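Local coordinates for enoyl-[acyl-carrier-protein] reductase [FMN] (Thermotoga maritima, PDB 5GVJ), which probably reduces the enoyl-acyl-carrier-protein double bond with NADH and FMN, as a FabK-type enoyl-ACP reductase II of fatty-acid synthesis, at residues P206-K211 with F275-S280; H15-G20 with E295-E300; A231-L234 with F238-K241. The protein carries 1 engineered substitution. All coordinates share one frame; numbering follows the deposited sequence.

Interaction 1. Residues P206-K211 with F275-S280; sequences PVYKEK and FAVGQS. Engineered in segment 275-280: Ala276 (natural residue Met).
Tyr208 reaches from helix 206-214 to the loop 275-280 and makes all the close contacts between them. Its CG lies anti to the backbone N (chi1 -152°), which sends the ring out toward the loop. Phe275 CD2 lies over one face of that ring, near its rim, 3.5 Å from Tyr208 CD2. The two side chains run antiparallel, one passing alongside the other. The ring planes meet obliquely, at 42°. The Val277 side chain points back at that of Tyr208, and its CG1 lies 3.8 Å from Tyr208 CE1, obliquely to the ring. At the far end, Tyr208 OH gives a weak hydrogen bond to the backbone O of Ala276, 3.2 Å away. Ala276 is an engineered residue, methionine in nature, and is the centre of an inverse gamma turn. With an alanine in place of Tyr208, Phe275 and Val277 would probably lose the ring they pack on, and the Ala276 carbonyl its weak donor. Ala264, Val265 and Val197 of nearby helices also touch the tyrosine, which is buried. The packing is looser beyond the tyrosine. Lys211 starts toward the loop, but its side chain bends off and stays 4.8 Å away at its nearest. Glu210, on the far side of the helix, is exposed. The loop then runs into the FMN site. Gly278 N is hydrogen-bonded to Thr194 OG1, and Thr194 and Ser280 are FMN-binding residues, although this chain holds no FMN. This is aromatic packing beside the flavin pocket of a nitronate monooxygenase-like TIM-barrel domain.

Interaction 2. Residues H15-G20 with E295-E300; sequences HPILMG and EDILKE
Ile17 on strand 17-18 meets Ile297 and Leu298 on helix 290-309 in a small hydrophobic contact. The CB of Ile17 points toward the helix. CG1 leaves it anti to the carbonyl carbon (chi1 -62°), and the chain then runs on extended. CB, CG1 and CG2 remain more than 4.2 Å from the helix segment, so the methyl tip CD1 does the touching. CD1 rests 3.6 Å from Leu298 CD1 and 3.8 Å from Ile297 CG2, and thus bridges two successive helix residues. The other branch of Leu298 turns to His15. Its CD2 lies 3.4 Å from His15 ND1 and at nearly the same distance from CE1, where the two side chains cross at about a right angle. No hydrogen bond joins the segments, and all four touching residues are buried. Ile297 also packs on Met179 of helix 176-185, and Ile17 on Phe196. At the edge, Glu300 forms a salt bridge with Arg161 of the second subunit. Strand 17-18 is the first strand of the parallel sheet, paired with strand 189-191. The contact therefore packs the C-terminal helix against the first strand of a TIM-barrel domain.

Interaction 3. Residues A231-L234 with F238-K241; sequences ARVL and FARK
Strand 231-234 leads through a short connection into helix 237-242, and the two pack back on each other. The strand is the middle one of a small three-stranded antiparallel sheet, between 145-146 and 220-223. The contact centres on the methyl group of Ala239, whose CB points toward the strand. Val233 also points its CB toward the helix. Its CG1 lies anti to the carbonyl carbon (chi1 -64°), and CG2 falls in the cramped slot flanked by both N and C. CG2 is the branch that meets the helix, 3.7 Å from Ala239 CB. The second partner of that methyl is the backbone O of Leu234, 3.5 Å from Ala239 CB. The methyl thus touches a side-chain methyl and a carbonyl oxygen of adjacent strand residues. The Leu234 side chain takes no part in this and turns off the other way, to pack on Val277 and Thr220. The CA atoms of Val233 and Ala239 are 7.1 Å apart, a spacing that the small alanine side chain allows. Both Val233 and Ala239 also touch Val221 of strand 220-223, so the neighbouring strand shares the same apolar patch. All three touching residues are buried, yet the two segments cover only 76 Å² of each other's surface in total. No hydrogen bond crosses between them. The chemistry implies that they meet by van der Waals contact, methyl on methyl and methyl on carbonyl oxygen, while the strand's backbone bonds go to its sheet neighbours and to Phe275.

How the interactions relate
Along the chain the contacts are nested: interaction 2 is outermost, interaction 1 lies inside it, and interaction 3 inside that. Interactions 1 and 3 touch, with centres about 12 Å apart. Phe275 O is probably hydrogen-bonded to Leu234 N at 2.8 Å, so the loop 275-280 runs beside strand 231-234. Interaction 2 stands apart, its centre about 19 Å from that of interaction 1 and 29 Å from that of interaction 3. It belongs to the parallel sheet and the C-terminal helix. Interaction 1 joins helix 206-214 to the loop of FMN-binding Ser280, and interaction 3 joins the small antiparallel sheet to helix 237-242, so these two form one packed region beside the flavin site.

Interaction 1. Residues P206-K211 with F275-S280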
loop_
_atom_site.group_PDB
_atom_site.type_symbol
_atom_site.label_atom_id
_atom_site.label_comp_id
_atom_site.label_asym_id
_atom_site.label_seq_id
_atom_site.Cartn_x
_atom_site.Cartn_y
_atom_site.Cartn_z
ATOM N N PRO A 206 -27.680 1.316 8.598
ATOM C CA PRO A 206 -27.690 0.432 7.417
ATOM C C PRO A 206 -27.178 1.088 6.144
ATOM O O PRO A 206 -26.567 0.408 5.310
ATOM C CB PRO A 206 -29.170 0.041 7.292
ATOM C CG PRO A 206 -29.685 0.093 8.698
ATOM C CD PRO A 206 -28.959 1.264 9.338
ATOM N N VAL A 207 -27.391 2.394 5.977
ATOM C CA VAL A 207 -26.921 3.083 4.774
ATOM C C VAL A 207 -25.399 3.103 4.736
ATOM O O VAL A 207 -24.780 2.981 3.666
ATOM C CB VAL A 207 -27.501 4.507 4.727
ATOM C CG1 VAL A 207 -26.756 5.345 3.720
ATOM C CG2 VAL A 207 -28.988 4.458 4.395
ATOM N N TYR A 208 -24.776 3.302 5.900
ATOM C CA TYR A 208 -23.321 3.243 5.996
ATOM C C TYR A 208 -22.813 1.904 5.482
ATOM O O TYR A 208 -21.887 1.849 4.664
ATOM C CB TYR A 208 -22.899 3.468 7.447
ATOM C CG TYR A 208 -21.534 4.075 7.654
ATOM C CD1 TYR A 208 -20.375 3.359 7.365
ATOM C CD2 TYR A 208 -21.401 5.354 8.174
ATOM C CE1 TYR A 208 -19.114 3.919 7.572
ATOM C CE2 TYR A 208 -20.150 5.919 8.385
ATOM C CZ TYR A 208 -19.011 5.198 8.083
ATOM O OH TYR A 208 -17.772 5.760 8.298
ATOM N N LYS A 209 -23.440 0.812 5.926
ATOM C CA LYS A 209 -23.040 -0.519 5.472
ATOM C C LYS A 209 -23.248 -0.676 3.968
ATOM O O LYS A 209 -22.380 -1.204 3.259
ATOM C CB LYS A 209 -23.820 -1.584 6.243
ATOM C CG LYS A 209 -23.490 -1.609 7.744
ATOM C CD LYS A 209 -24.255 -2.707 8.470
ATOM C CE LYS A 209 -24.064 -2.632 9.991
ATOM N NZ LYS A 209 -24.808 -3.733 10.647
ATOM N N GLU A 210 -24.389 -0.208 3.461
ATOM C CA GLU A 210 -24.679 -0.350 2.038
ATOM C C GLU A 210 -23.676 0.427 1.195
ATOM O O GLU A 210 -23.292 -0.020 0.109
ATOM C CB GLU A 210 -26.106 0.126 1.740
ATOM C CG GLU A 210 -27.213 -0.727 2.370
ATOM C CD GLU A 210 -28.569 -0.009 2.440
ATOM O OE1 GLU A 210 -29.505 -0.553 3.082
ATOM O OE2 GLU A 210 -28.695 1.099 1.860
ATOM N N LYS A 211 -23.259 1.607 1.661
ATOM C CA LYS A 211 -22.295 2.388 0.894
ATOM C C LYS A 211 -20.938 1.693 0.830
ATOM O O LYS A 211 -20.275 1.719 -0.213
ATOM C CB LYS A 211 -22.162 3.795 1.480
ATOM C CG LYS A 211 -23.404 4.643 1.235
ATOM C CD LYS A 211 -23.593 4.868 -0.264
ATOM C CE LYS A 211 -25.075 4.940 -0.647
ATOM N NZ LYS A 211 -25.447 6.221 -1.315
ATOM N N PHE A 275 -18.470 10.005 5.526
ATOM C CA PHE A 275 -18.398 8.547 5.554
ATOM C C PHE A 275 -16.927 8.143 5.513
ATOM O O PHE A 275 -16.369 7.861 4.453
ATOM C CB PHE A 275 -19.212 7.957 4.409
ATOM C CG PHE A 275 -20.695 8.107 4.605
ATOM C CD1 PHE A 275 -21.331 9.304 4.311
ATOM C CD2 PHE A 275 -21.446 7.061 5.118
ATOM C CE1 PHE A 275 -22.701 9.451 4.507
ATOM C CE2 PHE A 275 -22.817 7.200 5.314
ATOM C CZ PHE A 275 -23.438 8.397 5.009
ATOM N N ALA A 276 -16.305 8.120 6.694
ATOM C CA ALA A 276 -14.876 7.832 6.857
ATOM C C ALA A 276 -14.639 6.343 6.646
ATOM O O ALA A 276 -14.693 5.542 7.580
ATOM C CB ALA A 276 -14.401 8.265 8.239
ATOM N N VAL A 277 -14.384 5.959 5.399
ATOM C CA VAL A 277 -14.097 4.569 5.073
ATOM C C VAL A 277 -12.867 4.539 4.172
ATOM O O VAL A 277 -12.601 5.479 3.416
ATOM C CB VAL A 277 -15.307 3.848 4.412
ATOM C CG1 VAL A 277 -16.634 4.500 4.808
ATOM C CG2 VAL A 277 -15.164 3.766 2.924
ATOM N N GLY A 278 -12.097 3.454 4.285
ATOM C CA GLY A 278 -10.848 3.329 3.569
ATOM C C GLY A 278 -11.025 2.698 2.205
ATOM O O GLY A 278 -12.112 2.276 1.815
ATOM N N GLN A 279 -9.910 2.639 1.468
ATOM C CA GLN A 279 -9.945 2.059 0.135
ATOM C C GLN A 279 -10.298 0.584 0.176
ATOM O O GLN A 279 -10.772 0.043 -0.829
ATOM C CB GLN A 279 -8.589 2.273 -0.573
ATOM C CG GLN A 279 -8.301 3.741 -0.885
ATOM C CD GLN A 279 -7.015 3.935 -1.675
ATOM O OE1 GLN A 279 -6.287 2.980 -1.935
ATOM N NE2 GLN A 279 -6.732 5.180 -2.063
ATOM N N SER A 280 -10.110 -0.076 1.322
ATOM C CA SER A 280 -10.500 -1.479 1.395
ATOM C C SER A 280 -12.003 -1.686 1.247
ATOM O O SER A 280 -12.431 -2.835 1.127
ATOM C CB SER A 280 -10.035 -2.114 2.710
ATOM O OG SER A 280 -10.788 -1.619 3.790
#

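Interaction 2. Residues H15-G20 with E295-E300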
loop_
_atom_site.group_PDB
_atom_site.type_symbol
_atom_site.label_atom_id
_atom_site.label_comp_id
_atom_site.label_asym_id
_atom_site.label_seq_id
_atom_site.Cartn_x
_atom_site.Cartn_y
_atom_site.Cartn_z
ATOM N N HIS A 15 -6.647 -14.452 18.166
ATOM C CA HIS A 15 -6.343 -14.169 16.772
ATOM C C HIS A 15 -5.651 -12.817 16.646
ATOM O O HIS A 15 -5.995 -11.879 17.367
ATOM C CB HIS A 15 -7.603 -14.152 15.884
ATOM C CG HIS A 15 -8.510 -15.322 16.088
ATOM N ND1 HIS A 15 -8.123 -16.617 15.827
ATOM C CD2 HIS A 15 -9.792 -15.390 16.527
ATOM C CE1 HIS A 15 -9.125 -17.436 16.100
ATOM N NE2 HIS A 15 -10.148 -16.717 16.524
ATOM N N PRO A 16 -4.691 -12.681 15.715
ATOM C CA PRO A 16 -3.931 -11.424 15.569
ATOM C C PRO A 16 -4.681 -10.393 14.729
ATOM O O PRO A 16 -4.183 -9.901 13.714
ATOM C CB PRO A 16 -2.647 -11.908 14.884
ATOM C CG PRO A 16 -3.183 -13.008 13.948
ATOM C CD PRO A 16 -4.239 -13.719 14.774
ATOM N N ILE A 17 -5.906 -10.080 15.147
ATOM C CA ILE A 17 -6.846 -9.288 14.367
ATOM C C ILE A 17 -7.483 -8.254 15.286
ATOM O O ILE A 17 -8.078 -8.619 16.305
ATOM C CB ILE A 17 -7.917 -10.182 13.716
ATOM C CG1 ILE A 17 -7.249 -11.172 12.746
ATOM C CG2 ILE A 17 -8.962 -9.341 12.998
ATOM C CD1 ILE A 17 -8.222 -12.214 12.151
ATOM N N LEU A 18 -7.333 -6.968 14.950
ATOM C CA LEU A 18 -7.981 -5.886 15.684
ATOM C C LEU A 18 -9.038 -5.228 14.808
ATOM O O LEU A 18 -8.899 -5.180 13.587
ATOM C CB LEU A 18 -6.989 -4.794 16.135
ATOM C CG LEU A 18 -5.588 -5.038 16.696
ATOM C CD1 LEU A 18 -5.065 -3.760 17.385
ATOM C CD2 LEU A 18 -5.477 -6.243 17.590
ATOM N N MET A 19 -10.109 -4.735 15.437
ATOM C CA MET A 19 -11.034 -3.831 14.768
ATOM C C MET A 19 -10.505 -2.403 14.898
ATOM O O MET A 19 -9.503 -2.152 15.566
ATOM C CB MET A 19 -12.459 -3.958 15.348
ATOM C CG MET A 19 -12.655 -3.291 16.688
ATOM S SD MET A 19 -14.354 -3.418 17.342
ATOM C CE MET A 19 -14.966 -1.771 17.013
ATOM N N GLY A 20 -11.186 -1.457 14.257
ATOM C CA GLY A 20 -10.696 -0.086 14.239
ATOM C C GLY A 20 -10.878 0.749 15.498
ATOM O O GLY A 20 -9.940 1.417 15.950
ATOM N N GLU A 295 -13.228 -16.194 10.535
ATOM C CA GLU A 295 -13.004 -17.514 9.941
ATOM C C GLU A 295 -12.435 -17.406 8.527
ATOM O O GLU A 295 -11.506 -18.136 8.157
ATOM C CB GLU A 295 -14.307 -18.316 9.899
ATOM C CG GLU A 295 -14.775 -18.825 11.244
ATOM C CD GLU A 295 -16.235 -19.243 11.218
ATOM O OE1 GLU A 295 -16.752 -19.574 10.120
ATOM O OE2 GLU A 295 -16.869 -19.225 12.302
ATOM N N ASP A 296 -13.020 -16.537 7.704
ATOM C CA ASP A 296 -12.565 -16.419 6.318
ATOM C C ASP A 296 -11.152 -15.840 6.242
ATOM O O ASP A 296 -10.362 -16.236 5.371
ATOM C CB ASP A 296 -13.531 -15.547 5.518
ATOM C CG ASP A 296 -14.927 -16.141 5.422
ATOM O OD1 ASP A 296 -15.095 -17.374 5.596
ATOM O OD2 ASP A 296 -15.855 -15.355 5.157
ATOM N N ILE A 297 -10.834 -14.873 7.115
ATOM C CA ILE A 297 -9.474 -14.317 7.153
ATOM C C ILE A 297 -8.461 -15.426 7.385
ATOM O O ILE A 297 -7.462 -15.551 6.666
ATOM C CB ILE A 297 -9.334 -13.246 8.252
ATOM C CG1 ILE A 297 -10.220 -12.019 8.040
ATOM C CG2 ILE A 297 -7.865 -12.835 8.417
ATOM C CD1 ILE A 297 -10.458 -11.682 6.643
ATOM N N LEU A 298 -8.689 -16.219 8.429
ATOM C CA LEU A 298 -7.727 -17.240 8.826
ATOM C C LEU A 298 -7.565 -18.293 7.740
ATOM O O LEU A 298 -6.448 -18.751 7.463
ATOM C CB LEU A 298 -8.177 -17.875 10.145
ATOM C CG LEU A 298 -7.734 -17.223 11.464
ATOM C CD1 LEU A 298 -7.607 -15.721 11.370
ATOM C CD2 LEU A 298 -8.682 -17.589 12.611
ATOM N N LYS A 299 -8.668 -18.688 7.112
ATOM C CA LYS A 299 -8.601 -19.702 6.068
ATOM C C LYS A 299 -7.802 -19.195 4.879
ATOM O O LYS A 299 -6.920 -19.887 4.364
ATOM C CB LYS A 299 -10.018 -20.097 5.635
ATOM C CG LYS A 299 -10.072 -21.179 4.573
ATOM C CD LYS A 299 -11.512 -21.672 4.387
ATOM C CE LYS A 299 -11.626 -22.745 3.310
ATOM N NZ LYS A 299 -11.284 -22.202 1.960
ATOM N N GLU A 300 -8.095 -17.975 4.436
ATOM C CA GLU A 300 -7.411 -17.423 3.281
ATOM C C GLU A 300 -5.957 -17.098 3.597
ATOM O O GLU A 300 -5.092 -17.247 2.728
ATOM C CB GLU A 300 -8.154 -16.179 2.794
ATOM C CG GLU A 300 -7.548 -15.544 1.546
ATOM C CD GLU A 300 -8.422 -14.436 0.976
ATOM O OE1 GLU A 300 -9.380 -14.751 0.241
ATOM O OE2 GLU A 300 -8.157 -13.251 1.273
#

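Interaction 3. Residues A231-L234 with F238-K241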
loop_
_atom_site.group_PDB
_atom_site.type_symbol
_atom_site.label_atom_id
_atom_site.label_comp_id
_atom_site.label_asym_id
_atom_site.label_seq_id
_atom_site.Cartn_x
_atom_site.Cartn_y
_atom_site.Cartn_z
ATOM N N ALA A 231 -8.299 13.759 5.476
ATOM C CA ALA A 231 -9.137 12.663 5.935
ATOM C C ALA A 231 -9.779 11.993 4.728
ATOM O O ALA A 231 -10.223 12.674 3.802
ATOM C CB ALA A 231 -10.214 13.147 6.910
ATOM N N ARG A 232 -9.820 10.663 4.740
ATOM C CA ARG A 232 -10.356 9.895 3.624
ATOM C C ARG A 232 -11.812 9.546 3.900
ATOM O O ARG A 232 -12.126 8.934 4.928
ATOM C CB ARG A 232 -9.553 8.621 3.376
ATOM C CG ARG A 232 -10.073 7.796 2.194
ATOM C CD ARG A 232 -9.175 6.605 1.915
ATOM N NE ARG A 232 -7.787 7.010 1.693
ATOM C CZ ARG A 232 -7.306 7.417 0.524
ATOM N NH1 ARG A 232 -8.104 7.481 -0.535
ATOM N NH2 ARG A 232 -6.025 7.772 0.417
ATOM N N VAL A 233 -12.694 9.930 2.976
ATOM C CA VAL A 233 -14.116 9.646 3.084
ATOM C C VAL A 233 -14.652 9.204 1.728
ATOM O O VAL A 233 -14.042 9.430 0.679
ATOM C CB VAL A 233 -14.927 10.861 3.597
ATOM C CG1 VAL A 233 -14.522 11.225 5.022
ATOM C CG2 VAL A 233 -14.766 12.049 2.659
ATOM N N LEU A 234 -15.819 8.573 1.773
ATOM C CA LEU A 234 -16.526 8.160 0.568
ATOM C C LEU A 234 -16.858 9.370 -0.301
ATOM O O LEU A 234 -17.062 10.480 0.198
ATOM C CB LEU A 234 -17.802 7.413 0.972
ATOM C CG LEU A 234 -18.054 5.981 0.494
ATOM C CD1 LEU A 234 -16.765 5.270 0.157
ATOM C CD2 LEU A 234 -18.803 5.215 1.562
ATOM N N PHE A 238 -21.632 15.451 0.455
ATOM C CA PHE A 238 -21.021 16.308 1.463
ATOM C C PHE A 238 -19.513 16.389 1.283
ATOM O O PHE A 238 -18.910 17.442 1.520
ATOM C CB PHE A 238 -21.358 15.802 2.861
ATOM C CG PHE A 238 -20.937 16.737 3.951
ATOM C CD1 PHE A 238 -21.532 17.983 4.079
ATOM C CD2 PHE A 238 -19.945 16.379 4.847
ATOM C CE1 PHE A 238 -21.148 18.853 5.081
ATOM C CE2 PHE A 238 -19.557 17.244 5.855
ATOM C CZ PHE A 238 -20.159 18.484 5.969
ATOM N N ALA A 239 -18.879 15.286 0.877
ATOM C CA ALA A 239 -17.449 15.340 0.598
ATOM C C ALA A 239 -17.160 16.263 -0.574
ATOM O O ALA A 239 -16.102 16.898 -0.617
ATOM C CB ALA A 239 -16.903 13.938 0.329
ATOM N N ARG A 240 -18.091 16.358 -1.527
ATOM C CA ARG A 240 -17.945 17.328 -2.609
ATOM C C ARG A 240 -18.062 18.751 -2.083
ATOM O O ARG A 240 -17.233 19.611 -2.401
ATOM C CB ARG A 240 -18.991 17.073 -3.696
ATOM C CG ARG A 240 -18.557 16.097 -4.778
ATOM C CD ARG A 240 -19.755 15.684 -5.622
ATOM N NE ARG A 240 -20.236 14.414 -5.112
ATOM C CZ ARG A 240 -21.431 13.903 -5.378
ATOM N NH1 ARG A 240 -22.291 14.556 -6.164
ATOM N NH2 ARG A 240 -21.773 12.736 -4.844
ATOM N N LYS A 241 -19.088 19.019 -1.273
ATOM C CA LYS A 241 -19.303 20.377 -0.787
ATOM C C LYS A 241 -18.138 20.864 0.064
ATOM O O LYS A 241 -17.851 22.066 0.089
ATOM C CB LYS A 241 -20.609 20.455 0.000
ATOM C CG LYS A 241 -21.847 20.244 -0.860
ATOM C CD LYS A 241 -23.059 20.930 -0.256
ATOM C CE LYS A 241 -23.389 20.351 1.116
ATOM N NZ LYS A 241 -24.136 19.062 1.009
#